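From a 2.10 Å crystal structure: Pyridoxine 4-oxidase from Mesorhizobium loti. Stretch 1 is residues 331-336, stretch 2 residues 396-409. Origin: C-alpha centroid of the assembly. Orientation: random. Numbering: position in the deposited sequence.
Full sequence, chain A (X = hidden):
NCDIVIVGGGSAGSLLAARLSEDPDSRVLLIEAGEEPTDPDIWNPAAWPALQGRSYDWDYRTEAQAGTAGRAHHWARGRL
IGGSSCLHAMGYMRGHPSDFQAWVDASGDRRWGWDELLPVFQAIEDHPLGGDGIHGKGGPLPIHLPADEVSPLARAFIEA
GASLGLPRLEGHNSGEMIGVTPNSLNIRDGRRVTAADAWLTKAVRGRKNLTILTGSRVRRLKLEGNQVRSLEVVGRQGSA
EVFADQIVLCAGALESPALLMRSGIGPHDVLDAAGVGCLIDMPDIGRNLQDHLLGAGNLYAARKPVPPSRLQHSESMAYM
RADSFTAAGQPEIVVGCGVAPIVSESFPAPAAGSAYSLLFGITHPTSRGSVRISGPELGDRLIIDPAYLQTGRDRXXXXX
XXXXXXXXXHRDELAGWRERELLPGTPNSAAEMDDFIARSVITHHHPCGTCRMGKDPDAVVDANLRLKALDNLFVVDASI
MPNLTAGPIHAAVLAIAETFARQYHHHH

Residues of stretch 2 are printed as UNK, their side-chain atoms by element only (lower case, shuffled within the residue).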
# COMPACT_ATOMS: atom_id res chain seq x y z
N PRO A 331 4.28 0.50 16.88
CA PRO A 331 5.63 0.43 16.30
C PRO A 331 6.17 1.81 15.96
O PRO A 331 5.38 2.72 15.68
CB PRO A 331 5.42 -0.36 15.00
CG PRO A 331 4.18 -1.19 15.23
CD PRO A 331 3.31 -0.37 16.18
N GLU A 332 7.49 1.96 15.98
CA GLU A 332 8.14 3.18 15.50
C GLU A 332 9.12 2.87 14.36
O GLU A 332 9.33 3.69 13.47
CB GLU A 332 8.88 3.90 16.63
CG GLU A 332 8.01 4.27 17.80
CD GLU A 332 8.79 5.00 18.87
OE1 GLU A 332 9.79 4.44 19.38
OE2 GLU A 332 8.41 6.15 19.18
N ILE A 333 9.73 1.69 14.41
CA ILE A 333 10.63 1.26 13.35
C ILE A 333 10.33 -0.19 12.98
O ILE A 333 9.52 -0.86 13.64
CB ILE A 333 12.13 1.40 13.73
CG1 ILE A 333 12.45 0.57 14.98
CG2 ILE A 333 12.54 2.86 13.94
CD1 ILE A 333 13.87 0.76 15.53
N VAL A 334 10.99 -0.68 11.94
CA VAL A 334 10.83 -2.06 11.49
C VAL A 334 12.16 -2.53 10.91
O VAL A 334 12.90 -1.75 10.30
CB VAL A 334 9.72 -2.17 10.40
CG1 VAL A 334 10.00 -1.24 9.25
CG2 VAL A 334 9.58 -3.63 9.91
N VAL A 335 12.50 -3.79 11.17
CA VAL A 335 13.66 -4.42 10.54
C VAL A 335 13.16 -5.71 9.93
O VAL A 335 12.58 -6.53 10.64
CB VAL A 335 14.80 -4.73 11.54
CG1 VAL A 335 15.89 -5.54 10.86
CG2 VAL A 335 15.37 -3.45 12.12
N GLY A 336 13.36 -5.89 8.64
CA GLY A 336 12.83 -7.06 7.95
C GLY A 336 13.93 -7.95 7.41
O GLY A 336 15.02 -7.47 7.06
N UNK A 396 16.05 10.98 12.26
CA UNK A 396 16.52 10.47 13.55
C UNK A 396 16.05 9.03 13.78
O UNK A 396 16.86 8.15 14.13
c UNK A 396 16.06 11.40 14.69
c UNK A 396 16.60 11.05 16.11
o UNK A 396 16.40 9.26 17.70
o UNK A 396 14.65 9.70 16.44
c UNK A 396 15.83 9.92 16.80
N UNK A 397 14.75 8.80 13.56
CA UNK A 397 14.16 7.46 13.65
C UNK A 397 14.82 6.42 12.72
O UNK A 397 14.96 5.25 13.10
n UNK A 397 10.93 7.64 16.75
c UNK A 397 11.64 7.11 15.59
c UNK A 397 11.51 7.94 17.91
c UNK A 397 11.82 8.13 14.48
n UNK A 397 10.77 8.42 18.91
n UNK A 397 12.83 7.77 18.08
c UNK A 397 12.65 7.53 13.37
N UNK A 398 15.21 6.83 11.51
CA UNK A 398 15.88 5.92 10.57
C UNK A 398 17.28 5.52 11.07
O UNK A 398 17.75 4.43 10.74
c UNK A 398 13.85 4.43 6.09
c UNK A 398 13.43 5.69 6.50
c UNK A 398 14.97 3.85 6.68
c UNK A 398 16.01 6.55 9.18
c UNK A 398 14.14 6.37 7.50
c UNK A 398 15.25 5.80 8.11
c UNK A 398 15.67 4.54 7.69
N UNK A 399 17.94 6.40 11.82
CA UNK A 399 19.17 6.03 12.52
C UNK A 399 18.85 4.93 13.53
O UNK A 399 19.59 3.94 13.65
c UNK A 399 19.79 7.22 13.26
c UNK A 399 20.40 8.28 12.36
c UNK A 399 20.81 11.84 12.94
n UNK A 399 21.02 10.64 12.41
c UNK A 399 21.06 9.39 13.17
n UNK A 399 20.80 12.90 12.15
n UNK A 399 20.63 11.98 14.26
N UNK A 400 17.76 5.11 14.27
CA UNK A 400 17.35 4.10 15.25
C UNK A 400 17.07 2.78 14.53
O UNK A 400 17.44 1.70 15.03
c UNK A 400 17.31 5.81 17.99
n UNK A 400 20.61 7.00 16.87
c UNK A 400 19.34 7.03 17.25
n UNK A 400 18.71 5.90 17.56
c UNK A 400 16.14 4.56 16.06
c UNK A 400 16.31 5.90 16.82
n UNK A 400 18.71 8.21 17.31
N UNK A 401 16.47 2.85 13.34
CA UNK A 401 16.11 1.63 12.61
C UNK A 401 17.37 0.91 12.14
O UNK A 401 17.50 -0.31 12.33
c UNK A 401 15.19 1.93 11.43
N UNK A 402 18.29 1.66 11.53
CA UNK A 402 19.57 1.09 11.08
C UNK A 402 20.30 0.49 12.27
O UNK A 402 20.91 -0.58 12.18
c UNK A 402 21.44 1.85 9.33
c UNK A 402 21.91 0.40 9.25
c UNK A 402 20.47 2.17 10.50
c UNK A 402 22.61 2.82 9.33
N UNK A 403 20.25 1.19 13.39
CA UNK A 403 20.94 0.68 14.57
C UNK A 403 20.29 -0.59 15.06
O UNK A 403 20.98 -1.49 15.54
c UNK A 403 22.00 2.82 15.30
o UNK A 403 23.23 4.47 16.41
c UNK A 403 21.02 1.73 15.67
c UNK A 403 22.15 3.85 16.38
o UNK A 403 21.20 4.03 17.17
N UNK A 404 18.97 -0.68 14.96
CA UNK A 404 18.29 -1.87 15.43
C UNK A 404 18.66 -3.03 14.52
O UNK A 404 18.87 -4.16 14.99
c UNK A 404 16.79 -1.67 15.47
N UNK A 405 18.75 -2.74 13.23
CA UNK A 405 19.04 -3.76 12.22
C UNK A 405 20.42 -4.38 12.43
O UNK A 405 20.60 -5.60 12.34
c UNK A 405 18.98 -3.13 10.82
o UNK A 405 19.19 -4.11 9.83
N UNK A 406 21.41 -3.53 12.67
CA UNK A 406 22.76 -4.04 12.86
C UNK A 406 22.87 -4.86 14.15
O UNK A 406 23.53 -5.90 14.16
c UNK A 406 24.82 -1.12 11.33
c UNK A 406 23.72 -2.16 11.44
c UNK A 406 23.78 -2.90 12.79
n UNK A 406 28.41 -1.84 11.36
n UNK A 406 27.28 0.04 12.03
c UNK A 406 27.27 -1.18 11.53
n UNK A 406 26.12 -1.76 11.19
N UNK A 407 22.20 -4.42 15.21
CA UNK A 407 22.18 -5.17 16.47
C UNK A 407 21.63 -6.58 16.21
O UNK A 407 22.26 -7.58 16.58
o UNK A 407 21.95 -3.18 17.87
c UNK A 407 21.36 -4.45 17.58
c UNK A 407 21.32 -5.27 18.86
N UNK A 408 20.47 -6.66 15.56
CA UNK A 408 19.90 -7.95 15.22
C UNK A 408 20.83 -8.72 14.28
O UNK A 408 21.12 -9.89 14.52
c UNK A 408 18.51 -7.84 14.57
c UNK A 408 18.05 -9.21 14.07
c UNK A 408 16.19 -6.81 14.94
c UNK A 408 17.50 -7.25 15.57
N UNK A 409 21.30 -8.06 13.22
CA UNK A 409 22.19 -8.69 12.25
C UNK A 409 23.42 -9.38 12.82
O UNK A 409 23.88 -10.39 12.26

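Position 396 carries three carbons, the third bearing two oxygens; its side chain comes no nearer than 7.6 Å to stretch 1. A two-carbon spacer before a carboxylate makes it E396.

At 397 three carbons lead to a nitrogen and then a carbon with two more nitrogens, a guanidinium; the CA-to-CB bond points toward the strand, and a terminal nitrogen lies 3.3 Å from E332 OE2, hence R397. That nitrogen is NH2, and the pair is a salt bridge. The E332 CD atom sits over one face of the guanidinium, and no hydrogen bond is formed. A second charge pairing links R397 NH1 to E396 OE1 at 3.1 Å, with that oxygen well out of the guanidinium plane.

Position 398 has one carbon followed by a six-carbon ring without oxygen, its CA-to-CB bond pointing away: F398. Position 399 repeats the guanidinium pattern, its CA-to-CB bond also directed away, and is R399, hydrogen-bonded elsewhere in the structure.

Position 400 has the same three carbons, nitrogen and guanidinium carbon; its CA-to-CB bond points toward stretch 1, with CB 4.5 Å from I333 CD1, but the end leads away, giving R400. There, R400 NH1 donates to E396 OE2 at 2.6 Å in a salt bridge.

At 401 the side chain is a single carbon, CB, 3.8 Å from I333 CG2: A401. Its CA lies 5.5 Å from the CA of I333, so the backbones run close here. Position 402 has four carbons forked at the second, and its CA-to-CB bond points away: L402. Position 403 again shows three carbons ending in two oxygens, its CA-to-CB bond pointing away from the strand: E403. Its OE1 accepts from R400 NE at 3.1 Å and R400 NH2 at 3.0 Å, completing the arginine's second salt bridge.

At 404 the side chain is one carbon, CB, which meets I333 CD1 at 3.8 Å and V335 CG2 at 4.1 Å: A404. At 405 one carbon and one oxygen, the oxygen 3.7 Å from V335 CG1, give S405; this is a packing contact, the polar need of OG being met elsewhere in the structure.

Three carbons, a nitrogen and a guanidinium carbon recur at 406, the CA-to-CB bond directed away: R406. Position 407 has a first carbon bearing one oxygen and one carbon, out of reach of stretch 1: T407. Position 408 has four carbons forked at the first, one arm two carbons long, whose end carbon comes 4.2 Å from V335 CB: I408. Position 409 has no side-chain atoms and is G409.

The contact is a strand laid along a helix at 35° between their N-to-C directions, the axes 7.9 Å apart at closest approach. I333 and V335 point toward the helix while V334 between them points away, the alternation expected of a strand. The small side chains of A401 and A404 leave the helix backbone accessible: I333 CG2 lies 3.5 Å from R397 O, and V335 CG2 3.6 Å from S405 N. Without hydrogen bonds across the stretches, apolar packing is supplemented by the E332–R397 salt bridge within the 400 Å² buried surface.

Stretch 2 396-409: ERFRRALEASRTIG
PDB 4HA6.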